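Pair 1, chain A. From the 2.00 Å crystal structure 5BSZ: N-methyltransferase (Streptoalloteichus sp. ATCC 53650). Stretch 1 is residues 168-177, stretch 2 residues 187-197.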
# COMPACT_ATOMS: atom_id res chain seq x y z
N GLU A 168 17.32 -16.38 11.78
CA GLU A 168 16.54 -17.08 12.78
C GLU A 168 15.32 -16.24 13.18
O GLU A 168 15.44 -15.16 13.77
CB GLU A 168 17.40 -17.45 14.01
CG GLU A 168 16.84 -18.59 14.86
CD GLU A 168 16.80 -19.95 14.16
OE1 GLU A 168 17.29 -20.10 13.02
OE2 GLU A 168 16.26 -20.90 14.76
N GLY A 169 14.14 -16.74 12.85
CA GLY A 169 12.89 -16.01 13.15
C GLY A 169 12.59 -14.75 12.33
O GLY A 169 11.64 -14.05 12.66
N ARG A 170 13.38 -14.46 11.30
CA ARG A 170 13.25 -13.27 10.45
C ARG A 170 13.82 -13.53 9.04
O ARG A 170 14.88 -14.12 8.88
CB ARG A 170 13.95 -12.09 11.08
CG ARG A 170 13.76 -10.77 10.34
CD ARG A 170 13.84 -9.60 11.32
NE ARG A 170 14.02 -8.31 10.66
CZ ARG A 170 13.05 -7.42 10.42
NH1 ARG A 170 11.78 -7.66 10.75
NH2 ARG A 170 13.34 -6.26 9.83
N THR A 171 13.05 -13.17 8.03
CA THR A 171 13.42 -13.27 6.62
C THR A 171 13.15 -11.90 5.95
O THR A 171 12.10 -11.32 6.16
CB THR A 171 12.57 -14.33 5.91
OG1 THR A 171 12.93 -15.63 6.34
CG2 THR A 171 12.78 -14.34 4.43
N VAL A 172 14.09 -11.39 5.16
CA VAL A 172 13.90 -10.16 4.40
C VAL A 172 14.19 -10.42 2.95
O VAL A 172 15.23 -10.97 2.61
CB VAL A 172 14.85 -9.06 4.93
CG1 VAL A 172 14.70 -7.75 4.17
CG2 VAL A 172 14.58 -8.86 6.41
N VAL A 173 13.26 -10.06 2.07
CA VAL A 173 13.49 -10.16 0.66
C VAL A 173 13.47 -8.78 0.05
O VAL A 173 12.73 -7.90 0.51
CB VAL A 173 12.43 -11.05 0.01
CG1 VAL A 173 12.41 -12.40 0.70
CG2 VAL A 173 11.05 -10.44 0.16
N ARG A 174 14.24 -8.61 -1.01
CA ARG A 174 14.40 -7.34 -1.70
C ARG A 174 14.29 -7.49 -3.18
O ARG A 174 14.81 -8.43 -3.76
CB ARG A 174 15.78 -6.72 -1.38
CG ARG A 174 16.05 -5.36 -2.04
CD ARG A 174 17.44 -4.80 -1.68
NE ARG A 174 17.67 -3.43 -2.18
CZ ARG A 174 18.11 -3.13 -3.40
NH1 ARG A 174 18.37 -4.09 -4.28
NH2 ARG A 174 18.29 -1.85 -3.76
N LEU A 175 13.61 -6.55 -3.84
CA LEU A 175 13.51 -6.57 -5.29
C LEU A 175 13.70 -5.14 -5.77
O LEU A 175 13.10 -4.23 -5.19
CB LEU A 175 12.14 -7.07 -5.73
CG LEU A 175 11.80 -7.28 -7.18
CD1 LEU A 175 12.79 -8.30 -7.71
CD2 LEU A 175 10.37 -7.76 -7.44
N SER A 176 14.47 -4.97 -6.83
CA SER A 176 14.78 -3.64 -7.31
C SER A 176 14.70 -3.61 -8.82
O SER A 176 14.87 -4.65 -9.48
CB SER A 176 16.16 -3.24 -6.77
OG SER A 176 17.18 -3.85 -7.54
N ARG A 177 14.47 -2.43 -9.38
CA ARG A 177 14.26 -2.25 -10.80
C ARG A 177 14.72 -0.85 -11.13
O ARG A 177 14.56 0.04 -10.29
CB ARG A 177 12.80 -2.30 -11.09
CG ARG A 177 12.50 -2.30 -12.55
CD ARG A 177 11.04 -2.12 -12.73
NE ARG A 177 10.80 -1.90 -14.14
CZ ARG A 177 10.35 -0.76 -14.65
NH1 ARG A 177 10.18 -0.70 -15.96
NH2 ARG A 177 10.07 0.29 -13.90
N HIS A 187 15.29 4.59 -9.88
CA HIS A 187 15.56 3.34 -9.17
C HIS A 187 14.46 3.01 -8.17
O HIS A 187 14.15 3.80 -7.25
CB HIS A 187 16.94 3.45 -8.46
CG HIS A 187 18.04 3.66 -9.43
ND1 HIS A 187 18.82 2.62 -9.90
CD2 HIS A 187 18.45 4.77 -10.09
CE1 HIS A 187 19.66 3.09 -10.81
NE2 HIS A 187 19.45 4.39 -10.95
N GLU A 188 13.80 1.87 -8.37
CA GLU A 188 12.78 1.43 -7.40
C GLU A 188 13.28 0.25 -6.59
O GLU A 188 13.79 -0.72 -7.19
CB GLU A 188 11.58 0.95 -8.14
CG GLU A 188 10.80 1.96 -8.87
CD GLU A 188 9.87 1.33 -9.89
OE1 GLU A 188 10.35 0.84 -10.94
OE2 GLU A 188 8.64 1.37 -9.63
N ALA A 189 13.16 0.32 -5.27
CA ALA A 189 13.57 -0.77 -4.39
C ALA A 189 12.37 -1.10 -3.47
O ALA A 189 11.81 -0.21 -2.87
CB ALA A 189 14.75 -0.36 -3.51
N HIS A 190 11.98 -2.37 -3.40
CA HIS A 190 10.93 -2.84 -2.50
C HIS A 190 11.54 -3.90 -1.61
O HIS A 190 12.37 -4.71 -2.05
CB HIS A 190 9.73 -3.42 -3.25
CG HIS A 190 8.93 -2.39 -3.98
ND1 HIS A 190 7.62 -2.09 -3.64
CD2 HIS A 190 9.25 -1.58 -5.01
CE1 HIS A 190 7.17 -1.16 -4.47
NE2 HIS A 190 8.14 -0.84 -5.30
N TYR A 191 11.16 -3.84 -0.35
CA TYR A 191 11.46 -4.88 0.63
C TYR A 191 10.19 -5.47 1.26
O TYR A 191 9.24 -4.71 1.55
CB TYR A 191 12.23 -4.27 1.79
CG TYR A 191 13.59 -3.75 1.47
CD1 TYR A 191 13.76 -2.52 0.85
CD2 TYR A 191 14.72 -4.49 1.81
CE1 TYR A 191 15.04 -2.04 0.56
CE2 TYR A 191 15.98 -4.01 1.55
CZ TYR A 191 16.14 -2.80 0.92
OH TYR A 191 17.42 -2.35 0.68
N LEU A 192 10.18 -6.80 1.47
CA LEU A 192 9.25 -7.42 2.44
C LEU A 192 10.02 -8.05 3.60
O LEU A 192 11.01 -8.74 3.37
CB LEU A 192 8.37 -8.47 1.76
CG LEU A 192 7.61 -8.12 0.50
CD1 LEU A 192 7.21 -9.37 -0.26
CD2 LEU A 192 6.41 -7.29 0.88
N ALA A 193 9.60 -7.78 4.83
CA ALA A 193 10.17 -8.45 5.99
C ALA A 193 9.09 -9.10 6.81
O ALA A 193 8.06 -8.49 7.03
CB ALA A 193 10.90 -7.46 6.87
N ALA A 194 9.43 -10.25 7.41
CA ALA A 194 8.51 -11.00 8.24
C ALA A 194 9.27 -11.57 9.43
O ALA A 194 10.38 -12.05 9.26
CB ALA A 194 7.85 -12.08 7.42
N ASP A 195 8.73 -11.34 10.63
CA ASP A 195 9.22 -11.96 11.87
C ASP A 195 8.03 -12.15 12.79
O ASP A 195 6.89 -12.05 12.34
CB ASP A 195 10.28 -11.10 12.56
CG ASP A 195 9.81 -9.69 12.88
OD1 ASP A 195 10.69 -8.83 12.85
OD2 ASP A 195 8.62 -9.39 13.16
N ALA A 196 8.28 -12.33 14.08
CA ALA A 196 7.21 -12.68 15.02
C ALA A 196 6.27 -11.51 15.21
O ALA A 196 5.14 -11.70 15.66
CB ALA A 196 7.79 -13.10 16.38
N THR A 197 6.73 -10.31 14.87
CA THR A 197 5.91 -9.12 15.03
C THR A 197 4.96 -8.91 13.84
O THR A 197 4.10 -8.05 13.92
CB THR A 197 6.77 -7.84 15.30
OG1 THR A 197 7.55 -7.50 14.15
CG2 THR A 197 7.72 -8.03 16.50
O HOH W 1 8.61 -7.48 10.23

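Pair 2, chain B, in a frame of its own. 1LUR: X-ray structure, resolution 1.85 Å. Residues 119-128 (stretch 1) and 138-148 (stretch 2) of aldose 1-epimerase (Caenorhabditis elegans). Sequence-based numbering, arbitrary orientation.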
# COMPACT_ATOMS: atom_id res chain seq x y z
N PRO B 119 2.57 -18.61 14.66
CA PRO B 119 3.55 -17.72 15.27
C PRO B 119 4.20 -16.68 14.35
O PRO B 119 4.48 -15.56 14.79
CB PRO B 119 4.58 -18.68 15.84
CG PRO B 119 3.74 -19.84 16.25
CD PRO B 119 2.83 -20.01 15.05
N GLU B 120 4.43 -17.03 13.09
CA GLU B 120 5.05 -16.09 12.17
C GLU B 120 4.23 -15.73 10.93
O GLU B 120 4.75 -15.09 10.01
CB GLU B 120 6.41 -16.63 11.72
CG GLU B 120 6.33 -17.78 10.72
CD GLU B 120 5.48 -18.93 11.22
OE1 GLU B 120 5.85 -19.57 12.23
OE2 GLU B 120 4.42 -19.19 10.60
N SER B 121 2.96 -16.13 10.91
CA SER B 121 2.12 -15.83 9.75
C SER B 121 0.64 -15.76 10.10
O SER B 121 0.19 -16.34 11.09
CB SER B 121 2.35 -16.89 8.67
OG SER B 121 1.56 -16.66 7.52
N VAL B 122 -0.12 -15.03 9.28
CA VAL B 122 -1.55 -14.88 9.48
C VAL B 122 -2.19 -14.60 8.12
O VAL B 122 -1.65 -13.83 7.32
CB VAL B 122 -1.89 -13.71 10.45
CG1 VAL B 122 -1.35 -12.39 9.89
CG2 VAL B 122 -3.39 -13.62 10.67
N SER B 123 -3.32 -15.25 7.85
CA SER B 123 -4.01 -15.05 6.59
C SER B 123 -5.43 -14.58 6.85
O SER B 123 -6.09 -15.03 7.78
CB SER B 123 -4.05 -16.35 5.78
OG SER B 123 -2.74 -16.79 5.45
N PHE B 124 -5.89 -13.64 6.01
CA PHE B 124 -7.23 -13.08 6.13
C PHE B 124 -7.96 -13.33 4.82
O PHE B 124 -7.34 -13.41 3.76
CB PHE B 124 -7.18 -11.57 6.34
CG PHE B 124 -6.43 -11.14 7.57
CD1 PHE B 124 -5.17 -10.57 7.47
CD2 PHE B 124 -7.00 -11.29 8.83
CE1 PHE B 124 -4.49 -10.14 8.60
CE2 PHE B 124 -6.33 -10.86 9.98
CZ PHE B 124 -5.07 -10.29 9.86
N SER B 125 -9.28 -13.46 4.89
CA SER B 125 -10.06 -13.69 3.68
C SER B 125 -11.33 -12.86 3.76
O SER B 125 -11.80 -12.53 4.84
CB SER B 125 -10.41 -15.17 3.55
OG SER B 125 -11.03 -15.42 2.29
N VAL B 126 -11.86 -12.50 2.60
CA VAL B 126 -13.08 -11.70 2.53
C VAL B 126 -13.68 -11.79 1.14
O VAL B 126 -12.96 -12.02 0.16
CB VAL B 126 -12.79 -10.21 2.87
CG1 VAL B 126 -12.03 -9.55 1.72
CG2 VAL B 126 -14.10 -9.48 3.14
N ARG B 127 -14.99 -11.62 1.05
CA ARG B 127 -15.67 -11.68 -0.23
C ARG B 127 -16.29 -10.33 -0.52
O ARG B 127 -16.69 -9.61 0.40
CB ARG B 127 -16.78 -12.73 -0.20
CG ARG B 127 -16.30 -14.16 -0.09
CD ARG B 127 -17.48 -15.10 0.12
NE ARG B 127 -17.07 -16.50 0.09
CZ ARG B 127 -16.74 -17.16 -1.01
NH1 ARG B 127 -16.77 -16.55 -2.19
NH2 ARG B 127 -16.37 -18.43 -0.93
N ALA B 128 -16.37 -9.99 -1.80
CA ALA B 128 -16.94 -8.71 -2.21
C ALA B 128 -17.56 -8.84 -3.60
O ALA B 128 -16.99 -9.48 -4.48
CB ALA B 128 -15.85 -7.63 -2.22
N ASP B 138 -17.58 -10.19 -8.67
CA ASP B 138 -17.28 -10.51 -7.28
C ASP B 138 -15.87 -11.05 -7.15
O ASP B 138 -15.13 -11.14 -8.14
CB ASP B 138 -18.28 -11.55 -6.77
CG ASP B 138 -18.31 -12.79 -7.64
OD1 ASP B 138 -17.23 -13.29 -8.00
OD2 ASP B 138 -19.42 -13.28 -7.95
N ALA B 139 -15.49 -11.42 -5.93
CA ALA B 139 -14.17 -11.96 -5.70
C ALA B 139 -14.00 -12.42 -4.26
O ALA B 139 -14.59 -11.86 -3.34
CB ALA B 139 -13.11 -10.91 -6.02
N LYS B 140 -13.21 -13.47 -4.10
CA LYS B 140 -12.92 -14.03 -2.80
C LYS B 140 -11.45 -13.65 -2.68
O LYS B 140 -10.62 -14.13 -3.44
CB LYS B 140 -13.08 -15.55 -2.79
CG LYS B 140 -12.74 -16.17 -1.44
CD LYS B 140 -12.85 -17.68 -1.46
CE LYS B 140 -12.32 -18.26 -0.16
NZ LYS B 140 -10.89 -17.91 0.05
N ILE B 141 -11.14 -12.75 -1.74
CA ILE B 141 -9.78 -12.30 -1.55
C ILE B 141 -9.12 -12.83 -0.28
O ILE B 141 -9.72 -12.81 0.79
CB ILE B 141 -9.70 -10.75 -1.53
CG1 ILE B 141 -10.30 -10.17 -2.81
CG2 ILE B 141 -8.26 -10.28 -1.42
CD1 ILE B 141 -11.73 -9.73 -2.68
N ASP B 142 -7.87 -13.27 -0.43
CA ASP B 142 -7.10 -13.80 0.69
C ASP B 142 -5.76 -13.07 0.73
O ASP B 142 -5.06 -12.99 -0.28
CB ASP B 142 -6.88 -15.30 0.52
CG ASP B 142 -8.10 -16.11 0.94
OD1 ASP B 142 -9.20 -15.88 0.40
OD2 ASP B 142 -7.95 -16.99 1.82
N VAL B 143 -5.43 -12.53 1.89
CA VAL B 143 -4.18 -11.81 2.09
C VAL B 143 -3.40 -12.43 3.24
O VAL B 143 -3.96 -12.69 4.31
CB VAL B 143 -4.45 -10.32 2.41
CG1 VAL B 143 -3.19 -9.67 2.97
CG2 VAL B 143 -4.90 -9.60 1.15
N THR B 144 -2.11 -12.66 3.01
CA THR B 144 -1.27 -13.26 4.04
C THR B 144 -0.06 -12.40 4.38
O THR B 144 0.55 -11.80 3.50
CB THR B 144 -0.75 -14.65 3.61
OG1 THR B 144 -1.85 -15.51 3.29
CG2 THR B 144 0.08 -15.30 4.74
N TYR B 145 0.24 -12.33 5.67
CA TYR B 145 1.38 -11.56 6.16
C TYR B 145 2.26 -12.62 6.81
O TYR B 145 1.79 -13.40 7.64
CB TYR B 145 0.98 -10.55 7.22
CG TYR B 145 0.24 -9.34 6.72
CD1 TYR B 145 -1.16 -9.32 6.70
CD2 TYR B 145 0.92 -8.19 6.33
CE1 TYR B 145 -1.86 -8.18 6.32
CE2 TYR B 145 0.23 -7.04 5.94
CZ TYR B 145 -1.16 -7.04 5.94
OH TYR B 145 -1.86 -5.90 5.61
N THR B 146 3.53 -12.66 6.42
CA THR B 146 4.46 -13.63 6.97
C THR B 146 5.82 -13.00 7.23
O THR B 146 6.29 -12.17 6.44
CB THR B 146 4.65 -14.81 5.99
OG1 THR B 146 3.39 -15.45 5.75
CG2 THR B 146 5.64 -15.84 6.56
N VAL B 147 6.44 -13.35 8.35
CA VAL B 147 7.76 -12.82 8.68
C VAL B 147 8.67 -14.04 8.69
O VAL B 147 8.24 -15.12 9.08
CB VAL B 147 7.78 -12.15 10.07
CG1 VAL B 147 7.06 -10.82 10.02
CG2 VAL B 147 7.14 -13.08 11.10
N ASN B 148 9.92 -13.87 8.26
CA ASN B 148 10.84 -15.00 8.24
C ASN B 148 12.20 -14.69 8.86
O ASN B 148 12.44 -13.58 9.32
CB ASN B 148 11.05 -15.51 6.81
CG ASN B 148 11.57 -14.43 5.88
OD1 ASN B 148 12.41 -13.62 6.25
ND2 ASN B 148 11.10 -14.44 4.64
O HOH W 2 -17.15 -13.71 -3.60

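Antiparallel strands illustrate a general principle: the backbone fixes which positions face each other, and the side chains decide what that meeting is made of. In pair 1 and pair 2 two neighbouring strands run at 167° and 164°, and 14 central residues superpose with an RMSD of 0.4 Å. The contacts bury similar areas, 814 and 834 Å². Both ladders alternate hydrogen-bonded and non-hydrogen-bonded pairs: A:Val173 N donates to A:Leu192 O at 2.9 Å, and at the matching site B:Phe124 N donates to B:Val143 O at 2.7 Å.

The non-hydrogen-bonded pairs bring CA atoms within about 4.5 Å, and their side chains lie together on one face of the sheet. A:Val172 and A:Ala193 match B:Ser123 and B:Thr144. Pair 1 fills this site with methyl groups, A:Val172 CG2 lying 4.0 Å from A:Ala193 CB; pair 2 places hydroxyls there, B:Ser123 OG and B:Thr144 OG1 sharing a hydrogen bond of 2.7 Å. Next along, A:Arg174 and A:Tyr191 match B:Ser125 and B:Asp142. The extended arginine lays its aliphatic part over the tyrosine face, with A:Arg174 CG 4.0 Å from the centroid of the A:Tyr191 ring, and A:Arg174 NE reaches A:Tyr191 OH at 3.1 Å. The short serine instead donates directly from B:Ser125 OG to B:Asp142 OD1 at 2.7 Å. That oxygen also receives B:Lys140 NZ, 2.7 Å from B:Asp142 OD1, in a salt bridge along the same strand. At the match of A:Arg170 and A:Asp195 with B:Ser121 and B:Thr146, pair 1 forms a salt bridge, A:Arg170 NH1 to A:Asp195 OD1 at 2.6 Å, although its hydrogen bond is weak in angle. Pair 2 again joins two hydroxyls, B:Ser121 OG and B:Thr146 OG1, at 2.8 Å.

On the other face the matched residues are buried in both proteins. A:Val173 and A:Leu192 meet through A:Val173 CG2 and A:Leu192 CB at 3.7 Å. B:Phe124, in the valine's place, reaches diagonally, its CE1 atom 3.9 Å from B:Tyr145 CD1. B:Tyr145 itself replaces A:Ala194, so an aromatic ring occupies a site where pair 1 has a methyl group. Its own cross-strand partner is B:Val122, whose side chain nearly coincides with that of A:Thr171; B:Val122 CG1 lies 4.0 Å from B:Tyr145 CB. A:Leu175 and A:His190 match B:Val126 and B:Ile141, the latter two touching at 4.2 Å between B:Val126 CG1 and B:Ile141 CB. One backbone frame thus accommodates charge, hydroxyl and hydrocarbon pairings alike.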